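Local coordinates for protein TsrE (Streptomyces laurentii, PDB 7CWW) that probably acts as a cyclase in the biosynthesis of a thiopeptide antibiotic, at residues A[11-15]-A[16-20]. Numbering follows the deposited sequence.
Sequences VSVPW and SVQED
Gln18, in the first turn of helix 15-35, reaches back with its side-chain amide to the loop residue Val13. Its NE2 donates to Val13 O at 3.0 Å with an N-H···O angle of 160°; the acceptor lies close to the amide plane, and the carbonyl points almost straight at the nitrogen. CG stands anti to the carbonyl carbon of Gln18 (chi1 -63°) and the chain runs extended beyond it, which carries the amide back past the start of the helix to the loop. The amide also lies against the indole of Trp15, approaching it obliquely: Gln18 OE1 comes to 3.5 Å from Trp15 CE3, with the ring and amide planes inclined at 57° and the two side chains running alongside each other.

A hydrophobic patch packs beside this bond. Val13 CG2 rests 3.7 Å from CG of Gln18 and 3.8 Å from CG1 of Val17, so the valine touches both helical side chains with one methyl. More loosely, Val17 CG2 comes within 4.2 Å of Pro14 CD, the two side chains side by side and pointing the same way.

Pro14 occupies the N-cap position, and its carbonyl opens the helical ladder by accepting from Gln18 N at 3.0 Å; Trp15 O follows as acceptor for Glu19 N. Gln18 is thus tied by backbone and side chain to consecutive loop carbonyls, a local link across the strand-to-helix connection.

Arg46, on strand 39-49, fixes the other end of the amide by donating from NE to Gln18 OE1. Glu19 forms a salt bridge with Arg134 of helix 131-149. Pro53 of the central strand 52-61 packs against both Trp15 and Gln18, so the start of helix 15-35 lies against the three-stranded antiparallel sheet just after edge strand 5-11 ends.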
loop_
_atom_site.group_PDB
_atom_site.type_symbol
_atom_site.label_atom_id
_atom_site.label_comp_id
_atom_site.label_asym_id
_atom_site.label_seq_id
_atom_site.Cartn_x
_atom_site.Cartn_y
_atom_site.Cartn_z
ATOM N N VAL A 11 17.678 -9.255 7.205
ATOM C CA VAL A 11 18.971 -8.632 6.968
ATOM C C VAL A 11 18.836 -7.155 7.287
ATOM O O VAL A 11 18.192 -6.411 6.532
ATOM C CB VAL A 11 19.454 -8.827 5.529
ATOM C CG1 VAL A 11 20.953 -8.461 5.442
ATOM C CG2 VAL A 11 19.160 -10.264 5.072
ATOM N N SER A 12 19.446 -6.730 8.396
ATOM C CA SER A 12 19.235 -5.396 8.963
ATOM C C SER A 12 20.311 -4.458 8.438
ATOM O O SER A 12 21.370 -4.284 9.042
ATOM C CB SER A 12 19.234 -5.468 10.486
ATOM O OG SER A 12 18.019 -6.052 10.935
ATOM N N VAL A 13 20.037 -3.854 7.288
ATOM C CA VAL A 13 20.943 -2.909 6.633
ATOM C C VAL A 13 20.119 -1.760 6.088
ATOM O O VAL A 13 18.882 -1.865 5.968
ATOM C CB VAL A 13 21.736 -3.576 5.490
ATOM C CG1 VAL A 13 22.608 -4.699 6.027
ATOM C CG2 VAL A 13 20.769 -4.089 4.418
ATOM N N PRO A 14 20.762 -0.616 5.767
ATOM C CA PRO A 14 20.012 0.540 5.257
ATOM C C PRO A 14 19.119 0.205 4.063
ATOM O O PRO A 14 19.389 -0.765 3.347
ATOM C CB PRO A 14 21.126 1.519 4.853
ATOM C CG PRO A 14 22.257 1.187 5.794
ATOM C CD PRO A 14 22.205 -0.304 5.926
ATOM N N TRP A 15 18.068 1.009 3.838
ATOM C CA TRP A 15 17.116 0.733 2.760
ATOM C C TRP A 15 17.806 0.577 1.409
ATOM O O TRP A 15 17.448 -0.302 0.617
ATOM C CB TRP A 15 16.071 1.849 2.662
ATOM C CG TRP A 15 15.279 2.097 3.908
ATOM C CD1 TRP A 15 15.374 3.188 4.739
ATOM C CD2 TRP A 15 14.251 1.265 4.456
ATOM N NE1 TRP A 15 14.482 3.070 5.779
ATOM C CE2 TRP A 15 13.770 1.905 5.624
ATOM C CE3 TRP A 15 13.692 0.036 4.079
ATOM C CZ2 TRP A 15 12.749 1.361 6.413
ATOM C CZ3 TRP A 15 12.677 -0.510 4.866
ATOM C CH2 TRP A 15 12.216 0.157 6.021
ATOM N N SER A 16 18.767 1.450 1.101
ATOM C CA SER A 16 19.392 1.393 -0.220
ATOM C C SER A 16 20.203 0.111 -0.388
ATOM O O SER A 16 20.246 -0.466 -1.483
ATOM C CB SER A 16 20.280 2.615 -0.434
ATOM O OG SER A 16 21.387 2.575 0.455
ATOM N N VAL A 17 20.842 -0.349 0.692
ATOM C CA VAL A 17 21.615 -1.584 0.640
ATOM C C VAL A 17 20.689 -2.789 0.506
ATOM O O VAL A 17 21.031 -3.768 -0.171
ATOM C CB VAL A 17 22.516 -1.684 1.881
ATOM C CG1 VAL A 17 23.331 -2.982 1.865
ATOM C CG2 VAL A 17 23.443 -0.474 1.955
ATOM N N GLN A 18 19.504 -2.741 1.129
ATOM C CA GLN A 18 18.516 -3.797 0.913
ATOM C C GLN A 18 18.212 -3.957 -0.564
ATOM O O GLN A 18 18.056 -5.076 -1.060
ATOM C CB GLN A 18 17.217 -3.491 1.659
ATOM C CG GLN A 18 17.357 -3.437 3.178
ATOM C CD GLN A 18 16.066 -2.993 3.799
ATOM O OE1 GLN A 18 15.013 -3.088 3.167
ATOM N NE2 GLN A 18 16.126 -2.498 5.037
ATOM N N GLU A 19 18.100 -2.839 -1.280
ATOM C CA GLU A 19 17.752 -2.906 -2.693
ATOM C C GLU A 19 18.869 -3.572 -3.488
ATOM O O GLU A 19 18.615 -4.478 -4.292
ATOM C CB GLU A 19 17.461 -1.494 -3.207
ATOM C CG GLU A 19 17.084 -1.393 -4.673
ATOM C CD GLU A 19 16.727 0.036 -5.061
ATOM O OE1 GLU A 19 15.936 0.673 -4.321
ATOM O OE2 GLU A 19 17.270 0.528 -6.081
ATOM N N ASP A 20 20.118 -3.130 -3.277
ATOM C CA ASP A 20 21.270 -3.753 -3.936
ATOM C C ASP A 20 21.321 -5.257 -3.671
ATOM O O ASP A 20 21.509 -6.057 -4.593
ATOM C CB ASP A 20 22.573 -3.099 -3.458
ATOM C CG ASP A 20 22.700 -1.643 -3.884
ATOM O OD1 ASP A 20 22.201 -1.277 -4.974
ATOM O OD2 ASP A 20 23.311 -0.862 -3.123
#